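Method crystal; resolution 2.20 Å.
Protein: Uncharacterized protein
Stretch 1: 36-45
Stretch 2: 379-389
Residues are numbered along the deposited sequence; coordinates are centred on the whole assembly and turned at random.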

ATOM      1  N   GLN A  36     -20.132 -34.584  17.367  1.00 60.65           N
ATOM      2  CA  GLN A  36     -19.394 -35.136  16.273  1.00 59.69           C
ATOM      3  C   GLN A  36     -20.312 -35.296  15.041  1.00 60.32           C
ATOM      4  O   GLN A  36     -19.974 -34.862  13.953  1.00 59.81           O
ATOM      5  N   LEU A  37     -21.490 -35.878  15.219  1.00 58.44           N
ATOM      6  CA  LEU A  37     -22.481 -36.031  14.154  1.00 48.07           C
ATOM      7  C   LEU A  37     -22.778 -34.645  13.563  1.00 55.71           C
ATOM      8  O   LEU A  37     -22.835 -34.462  12.348  1.00 55.03           O
ATOM      9  N   SER A  38     -22.977 -33.674  14.442  1.00 50.65           N
ATOM     10  CA  SER A  38     -23.231 -32.301  14.043  1.00 52.77           C
ATOM     11  C   SER A  38     -22.134 -31.731  13.127  1.00 57.94           C
ATOM     12  O   SER A  38     -22.430 -31.075  12.130  1.00 58.24           O
ATOM     13  N   GLN A  39     -20.877 -31.974  13.480  1.00 55.42           N
ATOM     14  CA  GLN A  39     -19.736 -31.514  12.689  1.00 52.79           C
ATOM     15  C   GLN A  39     -19.673 -32.190  11.348  1.00 53.81           C
ATOM     16  O   GLN A  39     -19.439 -31.542  10.323  1.00 61.09           O
ATOM     17  N   TYR A  40     -19.888 -33.490  11.344  1.00 56.05           N
ATOM     18  CA  TYR A  40     -19.906 -34.240  10.096  1.00 58.30           C
ATOM     19  C   TYR A  40     -20.950 -33.715   9.113  1.00 60.38           C
ATOM     20  O   TYR A  40     -20.694 -33.586   7.916  1.00 61.10           O
ATOM     21  N   LEU A  41     -22.128 -33.413   9.617  1.00 51.60           N
ATOM     22  CA  LEU A  41     -23.229 -32.989   8.771  1.00 53.81           C
ATOM     23  C   LEU A  41     -22.998 -31.564   8.255  1.00 56.78           C
ATOM     24  O   LEU A  41     -23.431 -31.248   7.136  1.00 62.32           O
ATOM     25  N   ASN A  42     -22.378 -30.713   9.067  1.00 50.99           N
ATOM     26  CA  ASN A  42     -21.996 -29.369   8.596  1.00 54.59           C
ATOM     27  C   ASN A  42     -20.923 -29.463   7.531  1.00 55.16           C
ATOM     28  O   ASN A  42     -20.897 -28.676   6.562  1.00 60.96           O
ATOM     29  N   GLN A  43     -20.054 -30.439   7.711  1.00 52.65           N
ATOM     30  CA  GLN A  43     -19.014 -30.699   6.711  1.00 56.14           C
ATOM     31  C   GLN A  43     -19.668 -31.137   5.385  1.00 54.78           C
ATOM     32  O   GLN A  43     -19.338 -30.629   4.321  1.00 58.33           O
ATOM     33  N   VAL A  44     -20.637 -32.045   5.469  1.00 51.78           N
ATOM     34  CA  VAL A  44     -21.377 -32.462   4.293  1.00 51.72           C
ATOM     35  C   VAL A  44     -22.074 -31.274   3.618  1.00 52.98           C
ATOM     36  O   VAL A  44     -21.995 -31.118   2.393  1.00 57.10           O
ATOM     37  N   ALA A  45     -22.765 -30.449   4.407  1.00 49.30           N
ATOM     38  CA  ALA A  45     -23.486 -29.288   3.864  1.00 53.78           C
ATOM     39  C   ALA A  45     -22.520 -28.354   3.110  1.00 52.32           C
ATOM     40  O   ALA A  45     -22.868 -27.838   2.057  1.00 56.13           O
ATOM     41  N   ALA A 379     -14.903 -36.492  -3.612  1.00 70.02           N
ATOM     42  CA  ALA A 379     -14.435 -37.684  -2.856  1.00 67.06           C
ATOM     43  C   ALA A 379     -14.650 -37.492  -1.347  1.00 75.57           C
ATOM     44  O   ALA A 379     -14.977 -38.409  -0.625  1.00 86.56           O
ATOM     45  N   GLU A 380     -14.492 -36.276  -0.875  1.00 67.17           N
ATOM     46  CA  GLU A 380     -14.514 -36.051   0.557  1.00 66.99           C
ATOM     47  C   GLU A 380     -15.962 -36.135   1.109  1.00 68.65           C
ATOM     48  O   GLU A 380     -16.184 -36.682   2.179  1.00 64.09           O
ATOM     49  N   ILE A 381     -16.933 -35.625   0.347  1.00 66.23           N
ATOM     50  CA  ILE A 381     -18.303 -35.637   0.745  1.00 59.67           C
ATOM     51  C   ILE A 381     -18.804 -37.073   0.906  1.00 67.70           C
ATOM     52  O   ILE A 381     -19.618 -37.342   1.814  1.00 70.43           O
ATOM     53  N   VAL A 382     -18.346 -38.002   0.066  1.00 64.11           N
ATOM     54  CA  VAL A 382     -18.758 -39.403   0.240  1.00 65.34           C
ATOM     55  C   VAL A 382     -18.276 -39.934   1.610  1.00 77.39           C
ATOM     56  O   VAL A 382     -19.020 -40.640   2.317  1.00 74.03           O
ATOM     57  N   THR A 383     -17.049 -39.595   1.999  1.00 68.16           N
ATOM     58  CA  THR A 383     -16.535 -40.009   3.309  1.00 69.04           C
ATOM     59  C   THR A 383     -17.282 -39.374   4.485  1.00 69.32           C
ATOM     60  O   THR A 383     -17.572 -40.017   5.485  1.00 71.97           O
ATOM     61  N   ALA A 384     -17.601 -38.103   4.351  1.00 63.14           N
ATOM     62  CA  ALA A 384     -18.218 -37.370   5.427  1.00 57.00           C
ATOM     63  C   ALA A 384     -19.678 -37.828   5.575  1.00 60.90           C
ATOM     64  O   ALA A 384     -20.193 -37.945   6.682  1.00 60.15           O
ATOM     65  N   TYR A 385     -20.330 -38.120   4.453  1.00 58.22           N
ATOM     66  CA  TYR A 385     -21.706 -38.599   4.454  1.00 60.30           C
ATOM     67  C   TYR A 385     -21.751 -39.952   5.115  1.00 58.73           C
ATOM     68  O   TYR A 385     -22.593 -40.181   5.959  1.00 57.78           O
ATOM     69  N   ASN A 386     -20.844 -40.855   4.723  1.00 61.24           N
ATOM     70  CA  ASN A 386     -20.786 -42.159   5.362  1.00 56.04           C
ATOM     71  C   ASN A 386     -20.522 -42.085   6.883  1.00 66.47           C
ATOM     72  O   ASN A 386     -21.133 -42.828   7.665  1.00 67.66           O
ATOM     73  N   ASP A 387     -19.615 -41.197   7.290  1.00 60.99           N
ATOM     74  CA  ASP A 387     -19.302 -41.018   8.685  1.00 58.89           C
ATOM     75  C   ASP A 387     -20.565 -40.640   9.434  1.00 61.14           C
ATOM     76  O   ASP A 387     -20.915 -41.269  10.430  1.00 67.99           O
ATOM     77  N   ALA A 388     -21.278 -39.652   8.920  1.00 52.08           N
ATOM     78  CA  ALA A 388     -22.528 -39.234   9.536  1.00 55.57           C
ATOM     79  C   ALA A 388     -23.553 -40.378   9.598  1.00 61.94           C
ATOM     80  O   ALA A 388     -24.118 -40.636  10.641  1.00 64.04           O
ATOM     81  N   LYS A 389     -23.791 -41.072   8.484  1.00 56.25           N
ATOM     82  CA  LYS A 389     -24.753 -42.179   8.432  1.00 55.53           C
ATOM     83  C   LYS A 389     -24.408 -43.221   9.497  1.00 63.11           C
ATOM     84  O   LYS A 389     -25.293 -43.708  10.223  1.00 63.55           O
TER

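Two helical segments, far apart in sequence, run roughly antiparallel at 151°, their axes 8.7 Å apart at closest approach. At this separation stretch 2 presents alanines at two successive turns, Ala-384 and Ala-388, against larger side chains from stretch 1.

Val-44 covers the most surface. Its CA-to-CB bond points sideways. With chi1 in t, Val-44 sends CG2 to 3.8 Å from CB of Ala-384 and 3.6 Å from the backbone N of Tyr-385, so the methyl lies against the opposing main chain itself. Val-44 CG1 lies at the edge of the Tyr-385 ring, near its plane, and 4.2 Å from CD1 of Ile-381. Ile-381, t at both chi angles, brings CD1 to 3.5 Å from the carbonyl O of Val-44.

Ala-388 is the second anchor. Three residues of stretch 1 gather round its methyl: CD2 of Leu-41 lies 3.5 Å from the Ala-388 CB, CD1 of Leu-37 4.0 Å and CB of Tyr-40 4.1 Å. Leu-37 (t, p) starts sideways and Leu-41 (m, t) starts away, yet the end of each comes nearer, so rotamer choice recruits positions whose CB vectors alone would not.

Tyr-40 does point toward stretch 2. In the m rotamer its ring lies beneath Asp-387, also m, and the Asp-387 CB sits 3.6 Å from the centroid of the Tyr-40 ring and 11° off the normal: a CH-pi contact made by the aliphatic part of an acidic residue.

Polar groups stay secondary. Gln-43, extended with chi1 and chi2 both t, brings NE2 to 3.6 Å from CB of Ala-384 but leaves it 4.2 Å from OE1 of Glu-380. No hydrogen bond crosses the interface; the rule here is fit, with alanines admitting branched and aromatic neighbours.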

ATOM      1  CB  GLN A  36     -18.831 -36.447  16.715  1.00 61.23           C
ATOM      2  CG  GLN A  36     -17.663 -36.878  15.903  1.00 85.41           C
ATOM      3  CD  GLN A  36     -17.023 -38.087  16.541  1.00113.41           C
ATOM      4  OE1 GLN A  36     -17.677 -38.869  17.242  1.00108.55           O
ATOM      5  NE2 GLN A  36     -15.737 -38.245  16.313  1.00130.99           N
ATOM      6  CB  LEU A  37     -23.770 -36.669  14.705  1.00 44.16           C
ATOM      7  CG  LEU A  37     -24.932 -36.824  13.720  1.00 42.09           C
ATOM      8  CD1 LEU A  37     -24.489 -37.614  12.491  1.00 44.91           C
ATOM      9  CD2 LEU A  37     -26.131 -37.519  14.418  1.00 48.08           C
ATOM     10  CB  SER A  38     -23.354 -31.449  15.273  1.00 59.05           C
ATOM     11  OG  SER A  38     -23.427 -30.113  14.882  1.00 68.46           O
ATOM     12  CB  GLN A  39     -18.428 -31.727  13.433  1.00 56.35           C
ATOM     13  CG  GLN A  39     -18.341 -30.794  14.643  1.00 68.09           C
ATOM     14  CD  GLN A  39     -17.130 -31.117  15.501  1.00 79.05           C
ATOM     15  OE1 GLN A  39     -16.330 -31.964  15.143  1.00 91.33           O
ATOM     16  NE2 GLN A  39     -16.997 -30.458  16.634  1.00 85.81           N
ATOM     17  CB  TYR A  40     -20.173 -35.702  10.362  1.00 54.63           C
ATOM     18  CG  TYR A  40     -18.976 -36.497  10.810  1.00 66.80           C
ATOM     19  CD1 TYR A  40     -19.135 -37.603  11.671  1.00 78.82           C
ATOM     20  CD2 TYR A  40     -17.703 -36.190  10.344  1.00 71.70           C
ATOM     21  CE1 TYR A  40     -18.062 -38.361  12.071  1.00 75.54           C
ATOM     22  CE2 TYR A  40     -16.613 -36.948  10.750  1.00 78.41           C
ATOM     23  CZ  TYR A  40     -16.824 -38.024  11.612  1.00 81.93           C
ATOM     24  OH  TYR A  40     -15.817 -38.811  12.033  1.00 96.81           O
ATOM     25  CB  LEU A  41     -24.581 -33.074   9.528  1.00 42.82           C
ATOM     26  CG  LEU A  41     -24.969 -34.547   9.647  1.00 50.67           C
ATOM     27  CD1 LEU A  41     -26.269 -34.727  10.306  1.00 50.88           C
ATOM     28  CD2 LEU A  41     -25.055 -35.230   8.271  1.00 51.04           C
ATOM     29  CB  ASN A  42     -21.550 -28.483   9.729  1.00 49.94           C
ATOM     30  CG  ASN A  42     -22.718 -27.841  10.407  1.00 59.41           C
ATOM     31  OD1 ASN A  42     -23.767 -27.571   9.801  1.00 69.17           O
ATOM     32  ND2 ASN A  42     -22.544 -27.557  11.654  1.00 60.40           N
ATOM     33  CB  GLN A  43     -18.054 -31.727   7.259  1.00 58.84           C
ATOM     34  CG  GLN A  43     -16.912 -32.055   6.349  1.00 76.44           C
ATOM     35  CD  GLN A  43     -15.975 -33.045   7.015  1.00117.16           C
ATOM     36  OE1 GLN A  43     -15.850 -33.084   8.251  1.00103.99           O
ATOM     37  NE2 GLN A  43     -15.314 -33.861   6.203  1.00115.80           N
ATOM     38  CB  VAL A  44     -22.419 -33.538   4.616  1.00 56.25           C
ATOM     39  CG1 VAL A  44     -23.464 -33.681   3.479  1.00 50.10           C
ATOM     40  CG2 VAL A  44     -21.750 -34.876   4.945  1.00 51.56           C
ATOM     41  CB  ALA A  45     -24.219 -28.507   4.968  1.00 48.41           C
ATOM     42  CB  ALA A 379     -12.976 -38.004  -3.158  1.00 59.75           C
ATOM     43  CB  GLU A 380     -13.928 -34.704   0.828  1.00 70.03           C
ATOM     44  CG  GLU A 380     -13.264 -34.582   2.158  1.00 84.65           C
ATOM     45  CD  GLU A 380     -12.599 -33.221   2.271  1.00119.58           C
ATOM     46  OE1 GLU A 380     -12.332 -32.764   3.395  1.00138.71           O
ATOM     47  OE2 GLU A 380     -12.352 -32.581   1.221  1.00119.83           O
ATOM     48  CB  ILE A 381     -19.201 -34.866  -0.234  1.00 53.69           C
ATOM     49  CG1 ILE A 381     -20.552 -34.542   0.450  1.00 53.74           C
ATOM     50  CG2 ILE A 381     -19.426 -35.680  -1.533  1.00 50.52           C
ATOM     51  CD1 ILE A 381     -21.325 -33.404  -0.183  1.00 55.60           C
ATOM     52  CB  VAL A 382     -18.234 -40.302  -0.888  1.00 61.36           C
ATOM     53  CG1 VAL A 382     -18.434 -41.802  -0.582  1.00 54.00           C
ATOM     54  CG2 VAL A 382     -18.926 -39.931  -2.189  1.00 62.24           C
ATOM     55  CB  THR A 383     -15.077 -39.642   3.423  1.00 63.80           C
ATOM     56  OG1 THR A 383     -14.396 -40.498   2.548  1.00 76.87           O
ATOM     57  CG2 THR A 383     -14.538 -39.858   4.769  1.00 68.83           C
ATOM     58  CB  ALA A 384     -18.127 -35.874   5.162  1.00 54.67           C
ATOM     59  CB  TYR A 385     -22.243 -38.701   3.022  1.00 61.13           C
ATOM     60  CG  TYR A 385     -23.707 -38.996   2.960  1.00 68.62           C
ATOM     61  CD1 TYR A 385     -24.661 -37.969   3.143  1.00 70.16           C
ATOM     62  CD2 TYR A 385     -24.162 -40.323   2.705  1.00 67.86           C
ATOM     63  CE1 TYR A 385     -26.044 -38.253   3.055  1.00 71.71           C
ATOM     64  CE2 TYR A 385     -25.519 -40.630   2.636  1.00 74.67           C
ATOM     65  CZ  TYR A 385     -26.466 -39.596   2.819  1.00 78.44           C
ATOM     66  OH  TYR A 385     -27.832 -39.885   2.704  1.00 69.60           O
ATOM     67  CB  ASN A 386     -19.758 -43.061   4.688  1.00 56.56           C
ATOM     68  CG  ASN A 386     -20.159 -43.384   3.253  1.00 83.76           C
ATOM     69  OD1 ASN A 386     -21.258 -43.033   2.783  1.00 95.08           O
ATOM     70  ND2 ASN A 386     -19.250 -44.009   2.535  1.00 97.98           N
ATOM     71  CB  ASP A 387     -18.257 -39.933   8.833  1.00 67.01           C
ATOM     72  CG  ASP A 387     -16.884 -40.403   8.406  1.00 74.25           C
ATOM     73  OD1 ASP A 387     -16.701 -41.636   8.378  1.00 79.10           O
ATOM     74  OD2 ASP A 387     -15.992 -39.564   8.085  1.00 82.59           O
ATOM     75  CB  ALA A 388     -23.106 -38.048   8.790  1.00 46.87           C
ATOM     76  CB  LYS A 389     -24.731 -42.818   7.049  1.00 57.29           C
ATOM     77  CG  LYS A 389     -25.701 -43.924   6.865  1.00 58.00           C
ATOM     78  CD  LYS A 389     -25.690 -44.515   5.457  1.00 74.63           C
ATOM     79  CE  LYS A 389     -26.531 -45.770   5.542  1.00 85.24           C
ATOM     80  NZ  LYS A 389     -26.625 -46.508   4.274  1.00 93.96           N
TER